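Local atomic coordinates of BIFUNCTIONAL PROTEIN Proline utilization A (PutA) (Corynebacterium freiburgense, PDB entry 5UX5), a protein that probably oxidises proline to glutamate in two steps, pairing an FAD-dependent proline dehydrogenase with an NAD-dependent aldehyde dehydrogenase in one polypeptide. Residues A[700-705]-A[732-737]; A[919-924]-A[945-950]. One frame throughout, in Å; residues are numbered along the deposited sequence.

Interaction 1 of 2, residues A[700-705]-A[732-737]; sequences VTPSAD and ILVGDV
V700 turns CG1 anti to its backbone N (chi1 -178°), and L733 swings CG beside its own N (chi1 -41°), so that two side chains pointing the same way lie side by side. CD2 of L733 rests against CB of V700 at 3.8 Å, on the sheet face packed by F740 of helix 740-750. V737 comes from beyond the strand end and crosses V700 at about a right angle, its CG1 4.1 Å from CG1 of V700. The backbone beneath is a parallel pair, in which V700 bonds through both its polar atoms to the two residues flanking L733. Its N reaches I732 O at 2.9 Å, nearly straight (167°), and its O accepts V734 N at 2.9 Å. These are the C-terminal ends of strands 696-700 and 728-734, each flanked by a further strand, in the aldehyde dehydrogenase part of the enzyme, with helix 706-718 between them in sequence. Where the first strand ends, P702 sets CD 3.2 Å from V734 O. T701 starts the type I turn leading to that helix. Its OG1 is hydrogen-bonded to E858 OE1, and D705 at the N-cap accepts a hydrogen bond from L708 N through OD1.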
loop_
_atom_site.group_PDB
_atom_site.type_symbol
_atom_site.label_atom_id
_atom_site.label_comp_id
_atom_site.label_asym_id
_atom_site.label_seq_id
_atom_site.Cartn_x
_atom_site.Cartn_y
_atom_site.Cartn_z
ATOM N N VAL A 700 12.689 -12.217 -7.018
ATOM C CA VAL A 700 13.174 -12.393 -5.660
ATOM C C VAL A 700 14.526 -13.082 -5.750
ATOM O O VAL A 700 14.610 -14.244 -6.163
ATOM C CB VAL A 700 12.197 -13.218 -4.811
ATOM C CG1 VAL A 700 12.695 -13.363 -3.339
ATOM C CG2 VAL A 700 10.806 -12.614 -4.902
ATOM N N THR A 701 15.566 -12.392 -5.337
ATOM C CA THR A 701 16.929 -12.895 -5.342
ATOM C C THR A 701 17.339 -13.285 -3.935
ATOM O O THR A 701 16.769 -12.790 -2.962
ATOM C CB THR A 701 17.886 -11.822 -5.882
ATOM O OG1 THR A 701 18.183 -10.874 -4.846
ATOM C CG2 THR A 701 17.272 -11.109 -7.072
ATOM N N PRO A 702 18.376 -14.111 -3.775
ATOM C CA PRO A 702 18.764 -14.537 -2.418
ATOM C C PRO A 702 19.073 -13.395 -1.466
ATOM O O PRO A 702 18.975 -13.592 -0.246
ATOM C CB PRO A 702 20.009 -15.401 -2.662
ATOM C CG PRO A 702 19.853 -15.900 -4.023
ATOM C CD PRO A 702 19.195 -14.778 -4.799
ATOM N N SER A 703 19.386 -12.198 -1.971
ATOM C CA SER A 703 19.689 -11.038 -1.136
ATOM C C SER A 703 18.438 -10.314 -0.632
ATOM O O SER A 703 18.538 -9.189 -0.146
ATOM C CB SER A 703 20.591 -10.070 -1.904
ATOM O OG SER A 703 21.852 -10.658 -2.174
ATOM N N ALA A 704 17.265 -10.909 -0.776
ATOM C CA ALA A 704 16.024 -10.285 -0.369
ATOM C C ALA A 704 15.683 -10.667 1.050
ATOM O O ALA A 704 16.167 -11.661 1.585
ATOM C CB ALA A 704 14.875 -10.699 -1.274
ATOM N N ASP A 705 14.873 -9.834 1.668
ATOM C CA ASP A 705 14.210 -10.195 2.899
ATOM C C ASP A 705 13.084 -11.135 2.503
ATOM O O ASP A 705 12.085 -10.703 1.913
ATOM C CB ASP A 705 13.672 -8.965 3.635
ATOM C CG ASP A 705 13.050 -9.313 4.975
ATOM O OD1 ASP A 705 12.324 -10.329 5.059
ATOM O OD2 ASP A 705 13.259 -8.552 5.945
ATOM N N ILE A 732 9.562 -14.816 -9.848
ATOM C CA ILE A 732 10.747 -15.433 -10.439
ATOM C C ILE A 732 11.823 -15.405 -9.368
ATOM O O ILE A 732 12.291 -14.327 -8.987
ATOM C CB ILE A 732 11.240 -14.686 -11.690
ATOM C CG1 ILE A 732 10.138 -14.460 -12.710
ATOM C CG2 ILE A 732 12.388 -15.413 -12.356
ATOM C CD1 ILE A 732 10.629 -13.588 -13.813
ATOM N N LEU A 733 12.219 -16.577 -8.886
ATOM C CA LEU A 733 13.220 -16.705 -7.837
ATOM C C LEU A 733 14.573 -17.007 -8.460
ATOM O O LEU A 733 14.679 -17.898 -9.309
ATOM C CB LEU A 733 12.849 -17.830 -6.881
ATOM C CG LEU A 733 11.386 -17.928 -6.522
ATOM C CD1 LEU A 733 11.199 -19.147 -5.653
ATOM C CD2 LEU A 733 11.023 -16.696 -5.778
ATOM N N VAL A 734 15.599 -16.262 -8.057
ATOM C CA VAL A 734 16.959 -16.528 -8.516
ATOM C C VAL A 734 17.659 -17.416 -7.500
ATOM O O VAL A 734 17.686 -17.106 -6.299
ATOM C CB VAL A 734 17.751 -15.233 -8.746
ATOM C CG1 VAL A 734 19.147 -15.590 -9.189
ATOM C CG2 VAL A 734 17.074 -14.361 -9.804
ATOM N N GLY A 735 18.190 -18.541 -7.971
ATOM C CA GLY A 735 18.869 -19.434 -7.054
ATOM C C GLY A 735 17.936 -19.944 -5.975
ATOM O O GLY A 735 16.761 -20.247 -6.223
ATOM N N ASP A 736 18.473 -20.044 -4.757
ATOM C CA ASP A 736 17.770 -20.579 -3.596
ATOM C C ASP A 736 17.387 -19.430 -2.668
ATOM O O ASP A 736 18.252 -18.659 -2.236
ATOM C CB ASP A 736 18.640 -21.612 -2.870
ATOM C CG ASP A 736 18.029 -22.083 -1.553
ATOM O OD1 ASP A 736 16.938 -22.691 -1.581
ATOM O OD2 ASP A 736 18.648 -21.870 -0.488
ATOM N N VAL A 737 16.096 -19.315 -2.365
ATOM C CA VAL A 737 15.596 -18.208 -1.563
ATOM C C VAL A 737 15.129 -18.665 -0.176
ATOM O O VAL A 737 14.385 -17.952 0.495
ATOM C CB VAL A 737 14.494 -17.440 -2.314
ATOM C CG1 VAL A 737 15.102 -16.629 -3.437
ATOM C CG2 VAL A 737 13.484 -18.409 -2.894
#

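Interaction 2 of 2, residues A[919-924]-A[945-950]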
loop_
_atom_site.group_PDB
_atom_site.type_symbol
_atom_site.label_atom_id
_atom_site.label_comp_id
_atom_site.label_asym_id
_atom_site.label_seq_id
_atom_site.Cartn_x
_atom_site.Cartn_y
_atom_site.Cartn_z
ATOM N N ASP A 919 9.516 34.082 -28.653
ATOM C CA ASP A 919 10.938 34.332 -28.680
ATOM C C ASP A 919 11.617 33.285 -27.824
ATOM O O ASP A 919 11.212 33.042 -26.684
ATOM C CB ASP A 919 11.275 35.750 -28.230
ATOM C CG ASP A 919 11.412 36.717 -29.413
ATOM O OD1 ASP A 919 12.413 36.606 -30.161
ATOM O OD2 ASP A 919 10.528 37.584 -29.584
ATOM N N VAL A 920 12.604 32.623 -28.410
ATOM C CA VAL A 920 13.381 31.586 -27.751
ATOM C C VAL A 920 14.444 32.235 -26.874
ATOM O O VAL A 920 15.079 33.212 -27.292
ATOM C CB VAL A 920 14.014 30.654 -28.791
ATOM C CG1 VAL A 920 14.935 29.649 -28.114
ATOM C CG2 VAL A 920 12.935 29.952 -29.561
ATOM N N PRO A 921 14.659 31.756 -25.655
ATOM C CA PRO A 921 15.744 32.307 -24.834
ATOM C C PRO A 921 17.102 31.838 -25.339
ATOM O O PRO A 921 17.222 30.937 -26.173
ATOM C CB PRO A 921 15.457 31.752 -23.444
ATOM C CG PRO A 921 14.746 30.462 -23.710
ATOM C CD PRO A 921 13.938 30.672 -24.974
ATOM N N SER A 922 18.146 32.485 -24.840
ATOM C CA SER A 922 19.505 32.076 -25.178
ATOM C C SER A 922 19.886 30.835 -24.364
ATOM O O SER A 922 20.069 30.920 -23.145
ATOM C CB SER A 922 20.466 33.238 -24.950
ATOM O OG SER A 922 20.126 34.332 -25.796
ATOM N N VAL A 923 20.018 29.682 -25.037
ATOM C CA VAL A 923 20.543 28.455 -24.428
ATOM C C VAL A 923 21.574 27.869 -25.377
ATOM O O VAL A 923 21.416 27.943 -26.597
ATOM C CB VAL A 923 19.463 27.383 -24.117
ATOM C CG1 VAL A 923 18.503 27.838 -23.012
ATOM C CG2 VAL A 923 18.723 26.954 -25.367
ATOM N N SER A 924 22.638 27.309 -24.813
ATOM C CA SER A 924 23.695 26.710 -25.614
ATOM C C SER A 924 23.255 25.382 -26.213
ATOM O O SER A 924 22.508 24.614 -25.601
ATOM C CB SER A 924 24.944 26.467 -24.768
ATOM O OG SER A 924 24.715 25.435 -23.825
ATOM N N ASP A 945 14.077 21.711 -28.070
ATOM C CA ASP A 945 14.443 20.396 -27.555
ATOM C C ASP A 945 15.394 20.528 -26.376
ATOM O O ASP A 945 15.220 19.879 -25.341
ATOM C CB ASP A 945 15.065 19.542 -28.661
ATOM C CG ASP A 945 14.030 19.039 -29.682
ATOM O OD1 ASP A 945 12.814 19.164 -29.428
ATOM O OD2 ASP A 945 14.432 18.503 -30.746
ATOM N N GLU A 946 16.407 21.377 -26.508
ATOM C CA GLU A 946 17.335 21.587 -25.402
ATOM C C GLU A 946 16.603 22.048 -24.148
ATOM O O GLU A 946 16.823 21.507 -23.062
ATOM C CB GLU A 946 18.401 22.598 -25.807
ATOM C CG GLU A 946 19.453 22.851 -24.752
ATOM C CD GLU A 946 20.320 21.650 -24.450
ATOM O OE1 GLU A 946 20.891 21.620 -23.340
ATOM O OE2 GLU A 946 20.444 20.750 -25.311
ATOM N N ILE A 947 15.724 23.048 -24.277
ATOM C CA ILE A 947 15.028 23.593 -23.107
ATOM C C ILE A 947 14.101 22.553 -22.500
ATOM O O ILE A 947 14.024 22.408 -21.271
ATOM C CB ILE A 947 14.254 24.872 -23.465
ATOM C CG1 ILE A 947 15.179 25.964 -23.909
ATOM C CG2 ILE A 947 13.393 25.323 -22.319
ATOM C CD1 ILE A 947 14.376 27.070 -24.488
ATOM N N ALA A 948 13.354 21.848 -23.341
ATOM C CA ALA A 948 12.494 20.785 -22.827
ATOM C C ALA A 948 13.323 19.708 -22.142
ATOM O O ALA A 948 12.949 19.211 -21.081
ATOM C CB ALA A 948 11.651 20.190 -23.959
ATOM N N TRP A 949 14.488 19.386 -22.695
ATOM C CA TRP A 949 15.316 18.370 -22.067
ATOM C C TRP A 949 15.808 18.839 -20.703
ATOM O O TRP A 949 15.788 18.067 -19.740
ATOM C CB TRP A 949 16.478 17.998 -22.992
ATOM C CG TRP A 949 17.049 16.638 -22.716
ATOM C CD1 TRP A 949 18.159 16.346 -21.987
ATOM C CD2 TRP A 949 16.497 15.383 -23.124
ATOM N NE1 TRP A 949 18.349 15.005 -21.933
ATOM C CE2 TRP A 949 17.341 14.379 -22.622
ATOM C CE3 TRP A 949 15.370 15.009 -23.871
ATOM C CZ2 TRP A 949 17.105 13.018 -22.843
ATOM C CZ3 TRP A 949 15.137 13.650 -24.097
ATOM C CH2 TRP A 949 16.004 12.678 -23.581
ATOM N N ARG A 950 16.208 20.113 -20.588
ATOM C CA ARG A 950 16.642 20.651 -19.300
ATOM C C ARG A 950 15.502 20.734 -18.293
ATOM O O ARG A 950 15.718 20.558 -17.088
ATOM C CB ARG A 950 17.253 22.034 -19.465
ATOM C CG ARG A 950 18.528 22.083 -20.243
ATOM C CD ARG A 950 19.039 23.486 -20.260
ATOM N NE ARG A 950 20.141 23.617 -21.190
ATOM C CZ ARG A 950 20.818 24.741 -21.392
ATOM N NH1 ARG A 950 20.517 25.833 -20.713
ATOM N NH2 ARG A 950 21.798 24.772 -22.271
#
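A loop running from strand 911-915 to helix 927-932 lies here against one flank of helix 936-953, a surface packing of loop on helix with an i to i+4 ion pair, E946 to R950, on the helical side. I947 forms the apolar centre. Its CG1 stands beside the backbone N, and with chi2 extended (169°) CD1 is carried out to meet P921 tip to tip, 3.5 Å from P921 CG. V923 crosses the isoleucine at about a right angle, its CG1 3.9 Å from I947 CG1. The same valine slides past R950 in the opposite direction and sets CB over one face of the guanidinium, while CG1 lies 3.7 Å from R950 NH1. R950, extended from CG to NE, is held in that orientation by E946. Bent at chi2, the glutamate brings OE1 to R950 NE at 3.0 Å in a salt bridge that uses the anti lone pair and lies close to the guanidinium plane. Also near that plane, but off the NH2 tip, S924 OG sits 3.4 Å from R950 NH2. The other carboxylate oxygen, OE2, forms a salt bridge with R996, so the carboxylate probably shares its charge between R950 and R996. Through R996, and through the salt bridge of D945 with R989, helix 936-953 is tied to helix 984-997, while V920 packs on R940, A943 and L944 earlier along helix 936-953.

Interaction 1 closes before interaction 2 opens, so the two come in series along the chain, and they lie well apart: about 46 Å between centres and about 29 Å between nearest atoms, so they are not in contact. The first is a buried strand pair within the aldehyde dehydrogenase part; the second lies at the surface, where a loop packs on helix 936-953, probably part of the C-terminal domain. Yet the chain's end links their neighbourhoods. Strand 1056-1064 pairs both with 870-873, which joins the strands of interaction 1 through 845-852, and with 965-980, which follows helix 936-953. Just beyond it R1067 salt-bridges D705, so the last part of the chain returns to interaction 1.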